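Local coordinates for protein LbaCas13a H328A (C2c2) (Lachnospiraceae bacterium NK4A179, PDB 5WLH) that binds pre-crRNA and, as a Cas13a CRISPR nuclease, probably uses the bound guide to recognise and cleave RNA, at residues A[454-459]-A[604-609]; A[1007-1012]-A[1028-1033]; A[1132-1137]-A[1175-1180]. All coordinates share one frame; numbering follows the deposited sequence.

Contact 1. Residues A[454-459]-A[604-609]; sequences AVYNYA and NDSFHY
Y456 and N457 meet S606, H608 and Y609 in a buried aromatic and polar contact between the C-terminal turn of helix 429-458 and the loop after helix 588-602. The loop sequence fits the end of the RxxxxH signature of HEPN ribonucleases, with H608 as its histidine. The Y609 ring sets its edge against one face of Y456 in a T-shaped stack. The ring centroids are 5.3 Å apart and the planes stand at 81°. Y609 CE2 does most of the touching and lies off-centre, 3.7 Å from Y456 CZ. The two side chains run past each other in opposite directions, which brings each hydroxyl to the other segment. Y609 OH donates to Y456 O at 2.6 Å, nearly along the C=O axis. A water donates both to Y609 OH and to N457 O. At the far end of Y456, another water bridges Y456 OH (2.5 Å) and S606 OG (2.6 Å). S606 OG lies anti to its own backbone N (chi1 166°). It accepts from the backbone N of H608 and of Y609, which makes an ST turn and an ST motif. H608 points its CE1 edge at the backbone of the helix end, and N457 O lies in the ring plane, 3.0 Å from H608 CE1. N457 OD1 lies over one face of that imidazole, 4.0 Å from H608 CE1. The amide nitrogen ND2 of N457 turns back to K453 O. Helix 486-517 also borders H608, through E495. The Y609 bond to Y456 O and the two water bridges tie both tyrosine hydroxyls into polar links. Together with the serine turn, they are consistent with a loop backbone held in a defined position beside the helix end.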
loop_
_atom_site.group_PDB
_atom_site.type_symbol
_atom_site.label_atom_id
_atom_site.label_comp_id
_atom_site.label_asym_id
_atom_site.label_seq_id
_atom_site.Cartn_x
_atom_site.Cartn_y
_atom_site.Cartn_z
ATOM N N ALA A 454 0.915 12.522 16.863
ATOM C CA ALA A 454 0.030 13.577 17.369
ATOM C C ALA A 454 0.781 14.893 17.590
ATOM O O ALA A 454 0.275 15.971 17.243
ATOM C CB ALA A 454 -0.656 13.111 18.654
ATOM N N VAL A 455 1.984 14.831 18.157
ATOM C CA VAL A 455 2.741 16.060 18.424
ATOM C C VAL A 455 3.098 16.754 17.117
ATOM O O VAL A 455 2.923 17.967 16.968
ATOM C CB VAL A 455 4.002 15.744 19.248
ATOM C CG1 VAL A 455 4.938 16.963 19.295
ATOM C CG2 VAL A 455 3.618 15.303 20.638
ATOM N N TYR A 456 3.607 15.989 16.144
ATOM C CA TYR A 456 4.015 16.580 14.876
ATOM C C TYR A 456 2.853 17.265 14.172
ATOM O O TYR A 456 3.007 18.356 13.602
ATOM C CB TYR A 456 4.582 15.511 13.945
ATOM C CG TYR A 456 4.985 16.076 12.600
ATOM C CD1 TYR A 456 6.110 16.890 12.489
ATOM C CD2 TYR A 456 4.256 15.806 11.451
ATOM C CE1 TYR A 456 6.496 17.404 11.269
ATOM C CE2 TYR A 456 4.642 16.322 10.220
ATOM C CZ TYR A 456 5.761 17.132 10.146
ATOM O OH TYR A 456 6.172 17.658 8.948
ATOM N N ASN A 457 1.693 16.624 14.169
ATOM C CA ASN A 457 0.602 17.150 13.373
ATOM C C ASN A 457 -0.146 18.262 14.089
ATOM O O ASN A 457 -0.650 19.180 13.431
ATOM C CB ASN A 457 -0.341 16.016 12.991
ATOM C CG ASN A 457 0.225 15.191 11.858
ATOM O OD1 ASN A 457 0.186 15.616 10.709
ATOM N ND2 ASN A 457 0.815 14.055 12.179
ATOM N N TYR A 458 -0.210 18.216 15.408
ATOM C CA TYR A 458 -1.094 19.102 16.139
ATOM C C TYR A 458 -0.427 19.973 17.195
ATOM O O TYR A 458 -1.114 20.823 17.775
ATOM C CB TYR A 458 -2.214 18.290 16.802
ATOM C CG TYR A 458 -2.994 17.449 15.821
ATOM C CD1 TYR A 458 -3.448 17.992 14.620
ATOM C CD2 TYR A 458 -3.272 16.118 16.090
ATOM C CE1 TYR A 458 -4.163 17.234 13.714
ATOM C CE2 TYR A 458 -3.993 15.344 15.183
ATOM C CZ TYR A 458 -4.417 15.906 14.004
ATOM O OH TYR A 458 -5.129 15.162 13.104
ATOM N N ALA A 459 0.865 19.801 17.472
ATOM C CA ALA A 459 1.502 20.598 18.517
ATOM C C ALA A 459 2.797 21.246 18.037
ATOM O O ALA A 459 3.677 21.548 18.850
ATOM C CB ALA A 459 1.759 19.760 19.773
ATOM N N ASN A 604 11.845 16.108 0.899
ATOM C CA ASN A 604 11.568 16.469 2.289
ATOM C C ASN A 604 10.825 17.796 2.388
ATOM O O ASN A 604 10.928 18.501 3.390
ATOM C CB ASN A 604 12.857 16.518 3.115
ATOM C CG ASN A 604 13.486 15.142 3.292
ATOM O OD1 ASN A 604 14.268 14.695 2.457
ATOM N ND2 ASN A 604 13.162 14.484 4.389
ATOM N N ASP A 605 10.074 18.156 1.350
ATOM C CA ASP A 605 9.263 19.372 1.348
ATOM C C ASP A 605 7.913 19.024 1.960
ATOM O O ASP A 605 7.072 18.397 1.312
ATOM C CB ASP A 605 9.100 19.926 -0.067
ATOM C CG ASP A 605 8.461 21.316 -0.086
ATOM O OD1 ASP A 605 8.442 21.990 0.968
ATOM O OD2 ASP A 605 7.995 21.748 -1.162
ATOM N N SER A 606 7.705 19.443 3.208
ATOM C CA SER A 606 6.508 19.074 3.953
ATOM C C SER A 606 5.282 19.760 3.377
ATOM O O SER A 606 5.298 20.973 3.139
ATOM C CB SER A 606 6.669 19.470 5.422
ATOM O OG SER A 606 5.413 19.419 6.092
ATOM N N PHE A 607 4.202 18.988 3.175
ATOM C CA PHE A 607 2.934 19.587 2.782
ATOM C C PHE A 607 2.276 20.312 3.948
ATOM O O PHE A 607 1.462 21.213 3.724
ATOM C CB PHE A 607 1.968 18.521 2.253
ATOM C CG PHE A 607 2.352 17.928 0.908
ATOM C CD1 PHE A 607 3.160 18.619 0.017
ATOM C CD2 PHE A 607 1.874 16.672 0.538
ATOM C CE1 PHE A 607 3.498 18.063 -1.214
ATOM C CE2 PHE A 607 2.201 16.110 -0.700
ATOM C CZ PHE A 607 3.026 16.792 -1.567
ATOM N N HIS A 608 2.625 19.945 5.182
ATOM C CA HIS A 608 1.953 20.439 6.379
ATOM C C HIS A 608 2.548 21.743 6.882
ATOM O O HIS A 608 1.809 22.605 7.374
ATOM C CB HIS A 608 2.011 19.378 7.484
ATOM C CG HIS A 608 0.911 19.493 8.490
ATOM N ND1 HIS A 608 1.142 19.506 9.847
ATOM C CD2 HIS A 608 -0.428 19.615 8.335
ATOM C CE1 HIS A 608 -0.008 19.624 10.487
ATOM N NE2 HIS A 608 -0.977 19.691 9.593
ATOM N N TYR A 609 3.866 21.904 6.776
ATOM C CA TYR A 609 4.559 23.067 7.330
ATOM C C TYR A 609 5.250 23.816 6.197
ATOM O O TYR A 609 6.254 23.345 5.658
ATOM C CB TYR A 609 5.545 22.642 8.420
ATOM C CG TYR A 609 4.794 22.128 9.620
ATOM C CD1 TYR A 609 3.970 22.977 10.342
ATOM C CD2 TYR A 609 4.855 20.792 9.999
ATOM C CE1 TYR A 609 3.249 22.535 11.428
ATOM C CE2 TYR A 609 4.136 20.332 11.095
ATOM C CZ TYR A 609 3.326 21.206 11.793
ATOM O OH TYR A 609 2.586 20.788 12.861
HETATM O O HOH W 1 5.013 16.957 6.799
HETATM O O HOH W 2 0.716 21.560 14.700
#

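Contact 2. Residues A[1007-1012]-A[1028-1033]; sequences NYKDSL and LYYDGE
Y1029 and Y1030 lean on L1012 and K1009, in a partly buried contact between helix 1008-1017 and a short hairpin near the edge of the protein. At Y1029 only the start of the side chain takes part, with Y1029 CB 3.9 Å from L1012 CD1. Its ring then leads away, and its hydroxyl bonds to V1103 O. Y1030 follows and carries most of the contact. The edge of its ring faces L1012, with Y1030 CD1 4.0 Å from L1012 CG. Y1030 OH lies against the methylene chain of K1009, 3.4 Å from K1009 CG and 3.6 Å from K1009 CE. K1009 can span this because CG is anti to the backbone N (chi1 176°) and the chain stays extended. Y1030 OH also donates to E1033 O at 3.3 Å, from above the carbonyl plane. An alanine at Y1030 would probably leave E1033 O without this donor and open a gap beside L1012 and the K1009 chain. The chain turns through G1032, at positive phi. E1033 O then comes to 3.7 Å from K1009 CE. The charged ends stay apart, with K1009 NZ 6.1 Å from E1033 OE2. K1009 NZ makes a long, weak ion pair with D988. The contact is that of a two-stranded antiparallel beta hairpin, 1030-1031 with 1034-1035, packing one tyrosine against helix 1008-1017, earlier in the chain.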
loop_
_atom_site.group_PDB
_atom_site.type_symbol
_atom_site.label_atom_id
_atom_site.label_comp_id
_atom_site.label_asym_id
_atom_site.label_seq_id
_atom_site.Cartn_x
_atom_site.Cartn_y
_atom_site.Cartn_z
ATOM N N ASN A 1007 30.381 -1.121 -39.559
ATOM C CA ASN A 1007 29.494 -0.047 -39.165
ATOM C C ASN A 1007 28.162 -0.637 -38.715
ATOM O O ASN A 1007 27.635 -1.564 -39.342
ATOM C CB ASN A 1007 29.292 0.923 -40.310
ATOM C CG ASN A 1007 30.397 1.962 -40.367
ATOM O OD1 ASN A 1007 30.252 2.998 -41.026
ATOM N ND2 ASN A 1007 31.500 1.702 -39.676
ATOM N N TYR A 1008 27.620 -0.106 -37.609
ATOM C CA TYR A 1008 26.338 -0.604 -37.111
ATOM C C TYR A 1008 25.189 -0.220 -38.030
ATOM O O TYR A 1008 24.272 -1.020 -38.250
ATOM C CB TYR A 1008 26.104 -0.074 -35.706
ATOM C CG TYR A 1008 26.965 -0.720 -34.643
ATOM C CD1 TYR A 1008 26.563 -1.903 -34.042
ATOM C CD2 TYR A 1008 28.164 -0.142 -34.220
ATOM C CE1 TYR A 1008 27.325 -2.504 -33.064
ATOM C CE2 TYR A 1008 28.935 -0.738 -33.237
ATOM C CZ TYR A 1008 28.512 -1.917 -32.663
ATOM O OH TYR A 1008 29.292 -2.490 -31.685
ATOM N N LYS A 1009 25.212 1.004 -38.564
ATOM C CA LYS A 1009 24.115 1.471 -39.410
ATOM C C LYS A 1009 23.906 0.553 -40.609
ATOM O O LYS A 1009 22.765 0.271 -40.995
ATOM C CB LYS A 1009 24.387 2.905 -39.871
ATOM C CG LYS A 1009 23.355 3.477 -40.832
ATOM C CD LYS A 1009 23.823 4.810 -41.403
ATOM C CE LYS A 1009 22.821 5.377 -42.394
ATOM N NZ LYS A 1009 23.306 6.645 -43.001
ATOM N N ASP A 1010 24.998 0.071 -41.207
ATOM C CA ASP A 1010 24.882 -0.816 -42.362
ATOM C C ASP A 1010 24.508 -2.230 -41.944
ATOM O O ASP A 1010 23.697 -2.886 -42.609
ATOM C CB ASP A 1010 26.189 -0.824 -43.151
ATOM C CG ASP A 1010 26.443 0.485 -43.857
ATOM O OD1 ASP A 1010 25.462 1.092 -44.340
ATOM O OD2 ASP A 1010 27.619 0.909 -43.919
ATOM N N SER A 1011 25.091 -2.715 -40.846
ATOM C CA SER A 1011 24.748 -4.041 -40.352
ATOM C C SER A 1011 23.266 -4.142 -40.012
ATOM O O SER A 1011 22.653 -5.200 -40.208
ATOM C CB SER A 1011 25.610 -4.374 -39.136
ATOM O OG SER A 1011 25.820 -5.766 -39.030
ATOM N N LEU A 1012 22.669 -3.054 -39.518
ATOM C CA LEU A 1012 21.237 -3.044 -39.240
ATOM C C LEU A 1012 20.426 -2.907 -40.522
ATOM O O LEU A 1012 19.366 -3.525 -40.660
ATOM C CB LEU A 1012 20.897 -1.914 -38.260
ATOM C CG LEU A 1012 19.416 -1.637 -37.970
ATOM C CD1 LEU A 1012 18.712 -2.886 -37.444
ATOM C CD2 LEU A 1012 19.252 -0.469 -36.997
ATOM N N LEU A 1028 10.852 -3.944 -40.012
ATOM C CA LEU A 1028 10.709 -3.620 -38.597
ATOM C C LEU A 1028 11.535 -2.414 -38.156
ATOM O O LEU A 1028 10.974 -1.414 -37.693
ATOM C CB LEU A 1028 11.062 -4.840 -37.736
ATOM C CG LEU A 1028 10.035 -5.975 -37.784
ATOM C CD1 LEU A 1028 10.490 -7.167 -36.961
ATOM C CD2 LEU A 1028 8.678 -5.475 -37.316
ATOM N N TYR A 1029 12.857 -2.486 -38.290
ATOM C CA TYR A 1029 13.750 -1.593 -37.562
ATOM C C TYR A 1029 14.370 -0.497 -38.420
ATOM O O TYR A 1029 15.222 0.250 -37.924
ATOM C CB TYR A 1029 14.844 -2.416 -36.886
ATOM C CG TYR A 1029 14.277 -3.536 -36.042
ATOM C CD1 TYR A 1029 13.578 -3.265 -34.870
ATOM C CD2 TYR A 1029 14.399 -4.863 -36.439
ATOM C CE1 TYR A 1029 13.046 -4.285 -34.100
ATOM C CE2 TYR A 1029 13.869 -5.889 -35.675
ATOM C CZ TYR A 1029 13.191 -5.594 -34.506
ATOM O OH TYR A 1029 12.662 -6.615 -33.743
ATOM N N TYR A 1030 13.966 -0.368 -39.684
ATOM C CA TYR A 1030 14.543 0.627 -40.576
ATOM C C TYR A 1030 13.442 1.438 -41.237
ATOM O O TYR A 1030 12.383 0.903 -41.576
ATOM C CB TYR A 1030 15.435 -0.025 -41.640
ATOM C CG TYR A 1030 16.748 0.696 -41.821
ATOM C CD1 TYR A 1030 17.831 0.421 -40.999
ATOM C CD2 TYR A 1030 16.899 1.664 -42.806
ATOM C CE1 TYR A 1030 19.030 1.086 -41.152
ATOM C CE2 TYR A 1030 18.097 2.333 -42.969
ATOM C CZ TYR A 1030 19.158 2.041 -42.140
ATOM O OH TYR A 1030 20.349 2.706 -42.302
ATOM N N ASP A 1031 13.703 2.739 -41.415
ATOM C CA ASP A 1031 12.753 3.690 -42.001
ATOM C C ASP A 1031 13.476 4.397 -43.152
ATOM O O ASP A 1031 13.971 5.518 -43.005
ATOM C CB ASP A 1031 12.240 4.677 -40.935
ATOM C CG ASP A 1031 11.165 5.619 -41.461
ATOM O OD1 ASP A 1031 10.825 5.545 -42.661
ATOM O OD2 ASP A 1031 10.654 6.437 -40.662
ATOM N N GLY A 1032 13.543 3.726 -44.298
ATOM C CA GLY A 1032 14.163 4.291 -45.480
ATOM C C GLY A 1032 15.663 4.477 -45.378
ATOM O O GLY A 1032 16.424 3.508 -45.442
ATOM N N GLU A 1033 16.100 5.728 -45.217
ATOM C CA GLU A 1033 17.525 6.037 -45.226
ATOM C C GLU A 1033 18.191 5.766 -43.885
ATOM O O GLU A 1033 19.375 5.407 -43.844
ATOM C CB GLU A 1033 17.739 7.501 -45.613
ATOM C CG GLU A 1033 19.079 7.791 -46.264
ATOM C CD GLU A 1033 19.157 7.291 -47.693
ATOM O OE1 GLU A 1033 18.125 6.826 -48.229
ATOM O OE2 GLU A 1033 20.252 7.374 -48.285
#

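Contact 3. Residues A[1132-1137]-A[1175-1180]; sequences DLMNFQ and QICAMY
Y1180 and M1134 fit together where helices 1106-1145 and 1171-1180 run side by side. The short segments are antiparallel at 173°, with axes 9.9 Å apart. The Y1180 ring is the main bump. It projects into a hollow walled by L1133, M1134 and Q1137. M1134 CB covers one face in a CH-pi contact, 3.7 Å from the ring centroid. M1179 CB, from the tyrosine's own helix, covers the opposite face. M1134 SD is anti to CA (chi2 -173°), which carries the sulfur out alongside the ring in an oblique Met-aromatic contact. M1134 SD also comes within 4.5 Å of C1177 SG. One turn along, I1176 is a second bump. I1176 CD1 rests 3.6 Å from Q1137 O, and I1176 CG2 lies against Q1137 CB. L1133 CG sits by the tip of Y1180, 3.5 Å from Y1180 OH. There Y1180 OH donates to Q1137 OE1 at 2.6 Å, with the amide and ring planes 65° apart. Q1137 NE2 is bound by Y1226 O, which probably fixes which way the amide faces. The interface is thus mostly apolar, and its one polar link pairs a buried hydroxyl with a buried amide oxygen.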
loop_
_atom_site.group_PDB
_atom_site.type_symbol
_atom_site.label_atom_id
_atom_site.label_comp_id
_atom_site.label_asym_id
_atom_site.label_seq_id
_atom_site.Cartn_x
_atom_site.Cartn_y
_atom_site.Cartn_z
ATOM N N ASP A 1132 8.477 7.727 10.417
ATOM C CA ASP A 1132 8.249 7.145 11.727
ATOM C C ASP A 1132 9.459 7.275 12.641
ATOM O O ASP A 1132 9.286 7.310 13.859
ATOM C CB ASP A 1132 7.808 5.696 11.565
ATOM C CG ASP A 1132 6.398 5.612 11.017
ATOM O OD1 ASP A 1132 5.627 6.568 11.266
ATOM O OD2 ASP A 1132 6.084 4.636 10.338
ATOM N N LEU A 1133 10.661 7.378 12.078
ATOM C CA LEU A 1133 11.831 7.729 12.882
ATOM C C LEU A 1133 11.648 9.113 13.490
ATOM O O LEU A 1133 11.810 9.295 14.694
ATOM C CB LEU A 1133 13.103 7.673 12.026
ATOM C CG LEU A 1133 14.397 8.118 12.714
ATOM C CD1 LEU A 1133 14.585 7.347 14.017
ATOM C CD2 LEU A 1133 15.572 7.892 11.770
ATOM N N MET A 1134 11.247 10.089 12.671
ATOM C CA MET A 1134 10.976 11.417 13.211
ATOM C C MET A 1134 9.885 11.371 14.263
ATOM O O MET A 1134 9.986 12.028 15.308
ATOM C CB MET A 1134 10.577 12.379 12.097
ATOM C CG MET A 1134 10.103 13.696 12.679
ATOM S SD MET A 1134 9.445 14.708 11.369
ATOM C CE MET A 1134 7.803 13.991 11.182
ATOM N N ASN A 1135 8.805 10.621 13.993
ATOM C CA ASN A 1135 7.720 10.526 14.962
ATOM C C ASN A 1135 8.193 9.862 16.254
ATOM O O ASN A 1135 7.778 10.260 17.345
ATOM C CB ASN A 1135 6.553 9.733 14.379
ATOM C CG ASN A 1135 5.693 10.555 13.442
ATOM O OD1 ASN A 1135 5.853 11.757 13.324
ATOM N ND2 ASN A 1135 4.795 9.886 12.743
ATOM N N PHE A 1136 9.001 8.800 16.137
ATOM C CA PHE A 1136 9.540 8.167 17.331
ATOM C C PHE A 1136 10.321 9.177 18.150
ATOM O O PHE A 1136 10.107 9.313 19.362
ATOM C CB PHE A 1136 10.468 7.001 16.982
ATOM C CG PHE A 1136 11.053 6.359 18.203
ATOM C CD1 PHE A 1136 12.205 6.882 18.813
ATOM C CD2 PHE A 1136 10.420 5.277 18.793
ATOM C CE1 PHE A 1136 12.700 6.314 19.972
ATOM C CE2 PHE A 1136 10.932 4.687 19.946
ATOM C CZ PHE A 1136 12.073 5.201 20.532
ATOM N N GLN A 1137 11.250 9.874 17.494
ATOM C CA GLN A 1137 12.067 10.865 18.195
ATOM C C GLN A 1137 11.201 11.960 18.797
ATOM O O GLN A 1137 11.390 12.340 19.953
ATOM C CB GLN A 1137 13.099 11.461 17.254
ATOM C CG GLN A 1137 14.156 10.451 16.830
ATOM C CD GLN A 1137 15.088 11.002 15.788
ATOM O OE1 GLN A 1137 14.658 11.607 14.801
ATOM N NE2 GLN A 1137 16.377 10.794 15.993
ATOM N N GLN A 1175 14.269 21.124 16.784
ATOM C CA GLN A 1175 15.486 20.658 16.138
ATOM C C GLN A 1175 15.298 19.279 15.532
ATOM O O GLN A 1175 15.901 18.975 14.495
ATOM C CB GLN A 1175 16.640 20.676 17.145
ATOM C CG GLN A 1175 16.951 22.127 17.610
ATOM C CD GLN A 1175 17.964 22.788 16.703
ATOM O OE1 GLN A 1175 17.610 23.462 15.741
ATOM N NE2 GLN A 1175 19.231 22.542 16.966
ATOM N N ILE A 1176 14.465 18.442 16.149
ATOM C CA ILE A 1176 14.157 17.150 15.545
ATOM C C ILE A 1176 13.474 17.353 14.200
ATOM O O ILE A 1176 13.864 16.761 13.187
ATOM C CB ILE A 1176 13.293 16.292 16.485
ATOM C CG1 ILE A 1176 14.139 15.798 17.669
ATOM C CG2 ILE A 1176 12.734 15.075 15.697
ATOM C CD1 ILE A 1176 13.334 15.183 18.799
ATOM N N CYS A 1177 12.446 18.197 14.171
ATOM C CA CYS A 1177 11.709 18.376 12.925
ATOM C C CYS A 1177 12.562 19.060 11.877
ATOM O O CYS A 1177 12.424 18.767 10.681
ATOM C CB CYS A 1177 10.425 19.167 13.165
ATOM S SG CYS A 1177 9.206 18.259 14.108
ATOM N N ALA A 1178 13.470 19.943 12.298
ATOM C CA ALA A 1178 14.318 20.593 11.313
ATOM C C ALA A 1178 15.179 19.582 10.576
ATOM O O ALA A 1178 15.565 19.824 9.434
ATOM C CB ALA A 1178 15.185 21.668 11.970
ATOM N N MET A 1179 15.523 18.456 11.211
ATOM C CA MET A 1179 16.327 17.473 10.498
ATOM C C MET A 1179 15.606 16.930 9.277
ATOM O O MET A 1179 16.252 16.466 8.339
ATOM C CB MET A 1179 16.696 16.306 11.413
ATOM C CG MET A 1179 17.661 16.672 12.503
ATOM S SD MET A 1179 18.276 15.161 13.308
ATOM C CE MET A 1179 16.940 14.814 14.430
ATOM N N TYR A 1180 14.276 16.944 9.286
ATOM C CA TYR A 1180 13.503 16.247 8.274
ATOM C C TYR A 1180 12.752 17.160 7.321
ATOM O O TYR A 1180 12.072 16.655 6.416
ATOM C CB TYR A 1180 12.498 15.314 8.955
ATOM C CG TYR A 1180 13.192 14.301 9.832
ATOM C CD1 TYR A 1180 13.784 13.179 9.278
ATOM C CD2 TYR A 1180 13.261 14.474 11.204
ATOM C CE1 TYR A 1180 14.426 12.239 10.075
ATOM C CE2 TYR A 1180 13.909 13.542 12.019
ATOM C CZ TYR A 1180 14.485 12.427 11.441
ATOM O OH TYR A 1180 15.136 11.509 12.234
#

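Contacts 1 and 3 are neighbours, with centres about 10 Å apart, and they share a core. Y456 CD1 of contact 1 packs 3.6 Å from M1134 CE and 3.8 Å from C1177 SG, both of contact 3. N604 ND2 probably donates to Y1180 O at 3.2 Å, joining the loop of the HEPN-like signature to Y1180 of contact 3. Contact 3 comes closer to the bound RNA, about 5 Å by nearest atoms, against about 8 Å for contact 1. Contact 2 is remote, its centre about 56 Å from each of the others. It still lies about 10 Å from the RNA by nearest atoms.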